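Long-range contacts in uncharacterized protein (Parabacteroides merdae ATCC 43184, PDB 4OPW), which is of unknown function but is probably a surface adhesin, built largely as a parallel beta-helix of the pectate-lyase-like clan: residues N98-S103 / Q121-V126; L110-N115 / A139-N144. One frame throughout, in Å; residues are numbered along the deposited sequence.

Interaction 1. Residues N98-S103 / Q121-V126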
ATOM      1  N   ASN A  98      -5.090   6.675  -5.847  0.50 16.52           N
ATOM      2  CA  ASN A  98      -5.948   5.704  -5.206  0.50 17.10           C
ATOM      3  C   ASN A  98      -5.631   4.357  -5.862  0.50 20.30           C
ATOM      4  O   ASN A  98      -5.836   4.214  -7.075  0.50 18.72           O
ATOM      5  CB  ASN A  98      -7.437   6.073  -5.356  0.50 18.74           C
ATOM      6  CG  ASN A  98      -7.935   7.257  -4.550  0.50 44.67           C
ATOM      7  OD1 ASN A  98      -7.381   7.650  -3.514  0.50 32.14           O
ATOM      8  ND2 ASN A  98      -9.051   7.826  -4.989  0.50 43.05           N
ATOM      9  N   PHE A  99      -5.030   3.415  -5.118  1.00 16.93           N
ATOM     10  CA  PHE A  99      -4.810   2.063  -5.645  1.00 16.10           C
ATOM     11  C   PHE A  99      -5.804   1.136  -4.969  1.00 18.97           C
ATOM     12  O   PHE A  99      -5.832   1.068  -3.741  1.00 18.72           O
ATOM     13  CB  PHE A  99      -3.366   1.543  -5.464  1.00 16.32           C
ATOM     14  CG  PHE A  99      -3.208   0.149  -6.031  1.00 17.05           C
ATOM     15  CD1 PHE A  99      -2.908  -0.043  -7.379  1.00 19.04           C
ATOM     16  CD2 PHE A  99      -3.368  -0.974  -5.222  1.00 18.30           C
ATOM     17  CE1 PHE A  99      -2.772  -1.334  -7.908  1.00 19.78           C
ATOM     18  CE2 PHE A  99      -3.208  -2.266  -5.745  1.00 20.17           C
ATOM     19  CZ  PHE A  99      -2.941  -2.436  -7.092  1.00 18.35           C
ATOM     20  N   ILE A 100      -6.636   0.458  -5.755  1.00 15.21           N
ATOM     21  CA  ILE A 100      -7.607  -0.484  -5.201  1.00 16.27           C
ATOM     22  C   ILE A 100      -7.442  -1.856  -5.852  1.00 18.46           C
ATOM     23  O   ILE A 100      -7.520  -1.960  -7.082  1.00 18.82           O
ATOM     24  CB  ILE A 100      -9.083   0.012  -5.362  1.00 19.17           C
ATOM     25  CG1 ILE A 100      -9.352   1.366  -4.628  1.00 19.44           C
ATOM     26  CG2 ILE A 100     -10.066  -1.064  -4.895  1.00 20.72           C
ATOM     27  CD1 ILE A 100     -10.735   1.997  -4.917  1.00 25.30           C
ATOM     28  N   ALA A 101      -7.256  -2.911  -5.036  1.00 16.66           N
ATOM     29  CA  ALA A 101      -7.240  -4.292  -5.529  1.00 16.22           C
ATOM     30  C   ALA A 101      -8.645  -4.862  -5.267  1.00 19.99           C
ATOM     31  O   ALA A 101      -9.065  -4.965  -4.102  1.00 19.52           O
ATOM     32  CB  ALA A 101      -6.155  -5.105  -4.834  1.00 16.92           C
ATOM     33  N   ASN A 102      -9.394  -5.147  -6.343  1.00 18.01           N
ATOM     34  CA  ASN A 102     -10.782  -5.643  -6.284  1.00 19.28           C
ATOM     35  C   ASN A 102     -10.901  -7.152  -6.451  1.00 25.93           C
ATOM     36  O   ASN A 102     -11.951  -7.675  -6.849  1.00 28.03           O
ATOM     37  CB  ASN A 102     -11.628  -4.938  -7.332  1.00 21.01           C
ATOM     38  CG  ASN A 102     -11.977  -3.538  -6.918  1.00 29.90           C
ATOM     39  OD1 ASN A 102     -12.405  -3.299  -5.782  1.00 23.94           O
ATOM     40  ND2 ASN A 102     -11.781  -2.587  -7.815  1.00 26.18           N
ATOM     41  N   SER A 103      -9.822  -7.851  -6.159  1.00 20.44           N
ATOM     42  CA  SER A 103      -9.779  -9.307  -6.216  1.00 19.99           C
ATOM     43  C   SER A 103      -8.924  -9.812  -5.092  1.00 22.72           C
ATOM     44  O   SER A 103      -8.077  -9.057  -4.609  1.00 20.61           O
ATOM     45  CB  SER A 103      -9.170  -9.756  -7.553  1.00 23.64           C
ATOM     46  OG  SER A 103      -7.762  -9.570  -7.532  1.00 24.52           O
ATOM     47  N   GLN A 121      -5.933   0.355  -1.018  1.00 14.97           N
ATOM     48  CA  GLN A 121      -6.975  -0.483  -0.432  1.00 15.86           C
ATOM     49  C   GLN A 121      -6.929  -1.873  -1.044  1.00 19.29           C
ATOM     50  O   GLN A 121      -7.185  -2.028  -2.244  1.00 19.94           O
ATOM     51  CB  GLN A 121      -8.383   0.124  -0.596  1.00 17.18           C
ATOM     52  CG  GLN A 121      -8.561   1.522   0.015  1.00 16.82           C
ATOM     53  CD  GLN A 121      -9.839   2.140  -0.485  1.00 30.22           C
ATOM     54  OE1 GLN A 121      -9.864   2.861  -1.481  1.00 25.26           O
ATOM     55  NE2 GLN A 121     -10.925   1.834   0.164  1.00 24.34           N
ATOM     56  N   LEU A 122      -6.581  -2.889  -0.231  1.00 15.91           N
ATOM     57  CA  LEU A 122      -6.581  -4.287  -0.676  1.00 16.47           C
ATOM     58  C   LEU A 122      -7.860  -4.855  -0.115  1.00 19.29           C
ATOM     59  O   LEU A 122      -7.934  -5.134   1.073  1.00 17.85           O
ATOM     60  CB  LEU A 122      -5.312  -5.043  -0.247  1.00 17.00           C
ATOM     61  CG  LEU A 122      -3.959  -4.328  -0.541  1.00 20.71           C
ATOM     62  CD1 LEU A 122      -2.789  -5.165  -0.054  1.00 19.65           C
ATOM     63  CD2 LEU A 122      -3.803  -3.937  -2.040  1.00 20.97           C
ATOM     64  N   LYS A 123      -8.922  -4.857  -0.934  1.00 17.01           N
ATOM     65  CA  LYS A 123     -10.282  -5.140  -0.451  1.00 17.55           C
ATOM     66  C   LYS A 123     -10.628  -6.621  -0.242  1.00 22.37           C
ATOM     67  O   LYS A 123     -11.632  -6.907   0.431  1.00 21.84           O
ATOM     68  CB  LYS A 123     -11.318  -4.493  -1.383  1.00 18.61           C
ATOM     69  CG  LYS A 123     -11.246  -2.956  -1.358  1.00 23.53           C
ATOM     70  CD  LYS A 123     -12.474  -2.327  -1.986  1.00 29.08           C
ATOM     71  CE  LYS A 123     -12.494  -0.830  -1.829  1.00 26.77           C
ATOM     72  NZ  LYS A 123     -13.658  -0.219  -2.532  1.00 24.82           N
ATOM     73  N   GLN A 124      -9.855  -7.554  -0.830  1.00 19.47           N
ATOM     74  CA  GLN A 124     -10.137  -8.990  -0.682  1.00 19.97           C
ATOM     75  C   GLN A 124      -8.902  -9.728  -0.169  1.00 22.69           C
ATOM     76  O   GLN A 124      -7.809  -9.149  -0.121  1.00 23.21           O
ATOM     77  CB  GLN A 124     -10.679  -9.584  -1.981  1.00 21.56           C
ATOM     78  CG  GLN A 124     -12.132  -9.160  -2.248  1.00 33.22           C
ATOM     79  CD  GLN A 124     -12.651  -9.591  -3.599  1.00 56.01           C
ATOM     80  OE1 GLN A 124     -13.007  -8.771  -4.441  1.00 61.60           O
ATOM     81  NE2 GLN A 124     -12.741 -10.880  -3.829  1.00 50.96           N
ATOM     82  N   LYS A 125      -9.078 -10.974   0.286  1.00 20.57           N
ATOM     83  CA  LYS A 125      -8.018 -11.716   0.960  1.00 20.68           C
ATOM     84  C   LYS A 125      -6.683 -11.729   0.190  1.00 23.36           C
ATOM     85  O   LYS A 125      -6.623 -12.068  -0.990  1.00 22.37           O
ATOM     86  CB  LYS A 125      -8.456 -13.151   1.307  1.00 24.37           C
ATOM     87  CG  LYS A 125      -7.471 -13.898   2.208  1.00 31.94           C
ATOM     88  CD  LYS A 125      -7.975 -15.297   2.547  1.00 43.70           C
ATOM     89  CE  LYS A 125      -7.144 -15.949   3.625  1.00 53.04           C
ATOM     90  NZ  LYS A 125      -7.721 -17.252   4.047  1.00 61.70           N
ATOM     91  N   VAL A 126      -5.628 -11.342   0.900  1.00 20.93           N
ATOM     92  CA  VAL A 126      -4.241 -11.373   0.434  1.00 21.54           C
ATOM     93  C   VAL A 126      -3.595 -12.615   1.065  1.00 25.80           C
ATOM     94  O   VAL A 126      -3.504 -12.695   2.296  1.00 25.80           O
ATOM     95  CB  VAL A 126      -3.486 -10.067   0.796  1.00 25.57           C
ATOM     96  CG1 VAL A 126      -2.015 -10.132   0.366  1.00 26.20           C
ATOM     97  CG2 VAL A 126      -4.184  -8.838   0.193  1.00 25.08           C
TER
HETATM   98  O   HOH W   1     -13.943  -1.254  -5.064  1.00 31.32           O
HETATM   99  O   HOH W   2      -7.217  -7.426  -2.229  1.00 18.45           O
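Ile100 and Gln121 start out alike. CG1 of Ile100 (chi1 -61°) and CG of Gln121 (chi1 -58°) both stand anti to their own carbonyl carbons. The two chains therefore lie side by side and point the same way. The amide oxygen OE1 of Gln121 rests against CG1 of Ile100 at 3.5 Å. The extended chain of Lys123 crosses Ile100 obliquely, with its CE 3.9 Å from Ile100 CG2. On the other face, Phe99 has CG anti to its backbone N. Leu122 CD2 meets this ring at its edge, near the ring plane. Leu122 CD2 also lies 3.8 Å from Ala101 CB.

The backbones run parallel and pair in register, as in successive coils of a beta-helix. Gln121 N gives a straight bond to Phe99 O (2.8 Å, 168° at the hydrogen). Ala101 N binds Gln121 O at 2.9 Å. Lys123 N closes the series on Ala101 O at 3.2 Å. Further along the segments, two waters continue the link. One joins Asn102 OD1 to Lys123 NZ, the other Ser103 O to Gln124 N.

Strand 31-36 pairs with 98-101 on the flank away from 119-122. Strand 139-147 continues the stack beyond 119-122. Leu122 also packs on Ile112 of strand 109-114, which lies across the core from it.

Interaction 2. Residues L110-N115 / A139-N144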
ATOM      1  N   LEU A 110       4.430 -10.050  -1.877  1.00 20.08           N
ATOM      2  CA  LEU A 110       3.756  -8.838  -2.302  1.00 18.48           C
ATOM      3  C   LEU A 110       4.369  -7.687  -1.521  1.00 20.75           C
ATOM      4  O   LEU A 110       4.324  -7.664  -0.288  1.00 19.28           O
ATOM      5  CB  LEU A 110       2.227  -8.893  -2.155  1.00 18.49           C
ATOM      6  CG  LEU A 110       1.479  -7.614  -2.579  1.00 20.39           C
ATOM      7  CD1 LEU A 110       1.802  -7.195  -4.055  1.00 19.76           C
ATOM      8  CD2 LEU A 110      -0.009  -7.755  -2.336  1.00 20.98           C
ATOM      9  N   LYS A 111       4.998  -6.764  -2.250  1.00 17.23           N
ATOM     10  CA  LYS A 111       5.615  -5.575  -1.666  1.00 17.17           C
ATOM     11  C   LYS A 111       4.879  -4.340  -2.129  1.00 19.11           C
ATOM     12  O   LYS A 111       4.668  -4.153  -3.325  1.00 18.15           O
ATOM     13  CB  LYS A 111       7.109  -5.518  -2.054  1.00 19.50           C
ATOM     14  CG  LYS A 111       7.843  -4.250  -1.615  1.00 22.50           C
ATOM     15  CD  LYS A 111       9.367  -4.375  -1.818  1.00 30.29           C
ATOM     16  CE  LYS A 111       9.806  -4.411  -3.286  1.00 35.85           C
ATOM     17  NZ  LYS A 111      11.161  -5.011  -3.489  1.00 41.81           N
ATOM     18  N   ILE A 112       4.439  -3.506  -1.178  1.00 14.85           N
ATOM     19  CA  ILE A 112       3.744  -2.276  -1.500  1.00 16.23           C
ATOM     20  C   ILE A 112       4.427  -1.094  -0.838  1.00 20.53           C
ATOM     21  O   ILE A 112       4.671  -1.118   0.378  1.00 20.10           O
ATOM     22  CB  ILE A 112       2.250  -2.349  -1.101  1.00 20.84           C
ATOM     23  CG1 ILE A 112       1.588  -3.589  -1.771  1.00 21.97           C
ATOM     24  CG2 ILE A 112       1.498  -1.028  -1.478  1.00 21.10           C
ATOM     25  CD1 ILE A 112       0.164  -3.769  -1.507  1.00 30.71           C
ATOM     26  N   ASN A 113       4.758  -0.069  -1.642  0.50 16.91           N
ATOM     27  CA  ASN A 113       5.347   1.182  -1.166  0.50 16.86           C
ATOM     28  C   ASN A 113       4.374   2.303  -1.491  0.50 20.09           C
ATOM     29  O   ASN A 113       4.149   2.584  -2.671  0.50 20.45           O
ATOM     30  CB  ASN A 113       6.726   1.428  -1.798  0.50 18.68           C
ATOM     31  CG  ASN A 113       7.774   0.381  -1.480  0.50 39.02           C
ATOM     32  OD1 ASN A 113       7.677  -0.380  -0.509  0.50 31.96           O
ATOM     33  ND2 ASN A 113       8.828   0.336  -2.288  0.50 32.07           N
ATOM     34  N   ALA A 114       3.761   2.904  -0.457  1.00 16.80           N
ATOM     35  CA  ALA A 114       2.755   3.942  -0.615  1.00 17.51           C
ATOM     36  C   ALA A 114       3.338   5.234  -0.079  1.00 19.64           C
ATOM     37  O   ALA A 114       3.738   5.306   1.094  1.00 17.73           O
ATOM     38  CB  ALA A 114       1.469   3.546   0.127  1.00 19.05           C
ATOM     39  N   ASN A 115       3.467   6.223  -0.968  1.00 17.22           N
ATOM     40  CA  ASN A 115       4.079   7.495  -0.610  1.00 16.48           C
ATOM     41  C   ASN A 115       3.173   8.670  -0.873  1.00 20.36           C
ATOM     42  O   ASN A 115       2.098   8.519  -1.459  1.00 20.47           O
ATOM     43  CB  ASN A 115       5.371   7.666  -1.423  1.00 22.86           C
ATOM     44  CG  ASN A 115       6.327   6.498  -1.333  1.00 47.51           C
ATOM     45  OD1 ASN A 115       6.692   5.879  -2.348  1.00 49.33           O
ATOM     46  ND2 ASN A 115       6.708   6.143  -0.121  1.00 32.32           N
ATOM     47  N   ALA A 139       0.755   8.845   3.481  1.00 15.49           N
ATOM     48  CA  ALA A 139      -0.040   7.893   2.724  1.00 14.76           C
ATOM     49  C   ALA A 139      -0.803   6.978   3.706  1.00 20.51           C
ATOM     50  O   ALA A 139      -0.496   6.941   4.906  1.00 18.84           O
ATOM     51  CB  ALA A 139       0.850   7.067   1.778  1.00 15.14           C
ATOM     52  N   ASN A 140      -1.849   6.302   3.217  1.00 17.84           N
ATOM     53  CA  ASN A 140      -2.671   5.429   4.049  1.00 16.84           C
ATOM     54  C   ASN A 140      -2.897   4.112   3.360  1.00 21.45           C
ATOM     55  O   ASN A 140      -3.102   4.062   2.141  1.00 19.64           O
ATOM     56  CB  ASN A 140      -4.014   6.103   4.353  1.00 17.52           C
ATOM     57  CG  ASN A 140      -3.876   7.356   5.178  1.00 29.67           C
ATOM     58  OD1 ASN A 140      -3.569   7.306   6.370  1.00 25.62           O
ATOM     59  ND2 ASN A 140      -4.021   8.510   4.560  1.00 25.53           N
HETATM   60  N   MSE A 141      -2.897   3.037   4.136  1.00 18.17           N
HETATM   61  CA  MSE A 141      -3.151   1.735   3.562  1.00 18.11           C
HETATM   62  C   MSE A 141      -4.190   0.982   4.376  1.00 22.25           C
HETATM   63  O   MSE A 141      -4.180   1.048   5.607  1.00 22.19           O
HETATM   64  CB  MSE A 141      -1.863   0.926   3.475  1.00 19.65           C
HETATM   65  CG  MSE A 141      -1.981  -0.239   2.538  1.00 26.69           C
HETATM   66 SE   MSE A 141      -0.231  -1.074   2.578  0.75 32.03          SE
HETATM   67  CE  MSE A 141       0.806   0.079   1.949  1.00 24.46           C
ATOM     68  N   VAL A 142      -5.128   0.320   3.685  1.00 17.28           N
ATOM     69  CA  VAL A 142      -6.165  -0.481   4.334  1.00 18.20           C
ATOM     70  C   VAL A 142      -6.137  -1.880   3.715  1.00 21.45           C
ATOM     71  O   VAL A 142      -6.362  -2.020   2.505  1.00 20.44           O
ATOM     72  CB  VAL A 142      -7.591   0.143   4.271  1.00 22.41           C
ATOM     73  CG1 VAL A 142      -8.600  -0.729   5.028  1.00 23.48           C
ATOM     74  CG2 VAL A 142      -7.600   1.584   4.800  1.00 22.66           C
ATOM     75  N   VAL A 143      -5.900  -2.903   4.544  1.00 17.60           N
ATOM     76  CA  VAL A 143      -5.871  -4.302   4.118  1.00 16.95           C
ATOM     77  C   VAL A 143      -6.990  -5.015   4.864  1.00 20.91           C
ATOM     78  O   VAL A 143      -6.932  -5.142   6.092  1.00 20.97           O
ATOM     79  CB  VAL A 143      -4.475  -4.973   4.332  1.00 19.36           C
ATOM     80  CG1 VAL A 143      -4.495  -6.425   3.861  1.00 18.42           C
ATOM     81  CG2 VAL A 143      -3.354  -4.187   3.612  1.00 18.90           C
ATOM     82  N   ASN A 144      -8.029  -5.442   4.140  1.00 19.00           N
ATOM     83  CA  ASN A 144      -9.196  -6.058   4.767  1.00 18.94           C
ATOM     84  C   ASN A 144      -8.898  -7.414   5.417  1.00 22.75           C
ATOM     85  O   ASN A 144      -9.443  -7.705   6.487  1.00 22.92           O
ATOM     86  CB  ASN A 144     -10.343  -6.208   3.762  1.00 21.55           C
ATOM     87  CG  ASN A 144     -11.067  -4.909   3.455  1.00 37.04           C
ATOM     88  OD1 ASN A 144     -10.790  -3.842   4.027  1.00 30.75           O
ATOM     89  ND2 ASN A 144     -12.031  -4.975   2.560  1.00 26.50           N
TER
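One hydrogen bond grips Asn115 ND2, to the hydroxyl oxygen OG of Ser136. It ties the end of segment 110-115 to the next strand of its sheet, 130-136. The contact itself is apolar and spans the core of the parallel beta-helix, near the centre of the chain. The segments belong to different faces of the helix. The axes of strands 110-114 and 139-143 come within 8.0 Å, with their N-to-C directions 144° apart. Ile112 and Ala114 point inward from one side, Ala139 and Met141 from the other.

Met141, present as selenomethionine, reaches across to both Ile112 and Ala114. Its CG is anti to the backbone N (chi1 -163°), so the chain extends out from its strand. A bend at the last torsion (chi3 -64°) sets where the terminal methyl falls. Met141 CE touches Ile112 CG2 at 3.7 Å and Ala114 CB at 4.0 Å. The side chains of Ile112 and Met141 cross obliquely. Leu133, Val135 and Val120 also pack against Met141.

The two faces come closer at the Asn115 end, where the CA atoms of Asn115 and Ala139 are 5.3 Å apart. The two alanines fit this narrow end. Ala139 CB comes in from the side onto Ala114 CB, 3.9 Å away, and so lies over the carbonyl group of Ala114. Ala139 CB is 3.5 Å from Ala114 O.

In the fold
From the N terminus the order is 98-103, 110-115, 121-126, 139-144, so the two contacts cross. Interaction 1 opens on strand 98-101. The chain then turns into strand 109-114 on another face, where interaction 2 opens. It returns through strand 119-122, and interaction 1 closes one coil of the helix. After strand 130-136 the chain comes back to strand 139-147, and interaction 2 closes. Interaction 1 joins neighbouring coils along one face of the beta-helix, whereas interaction 2 joins two faces through the core. Leu122 links them: its N probably bonds Val142 O, and its CD1 packs on Val143 CG2.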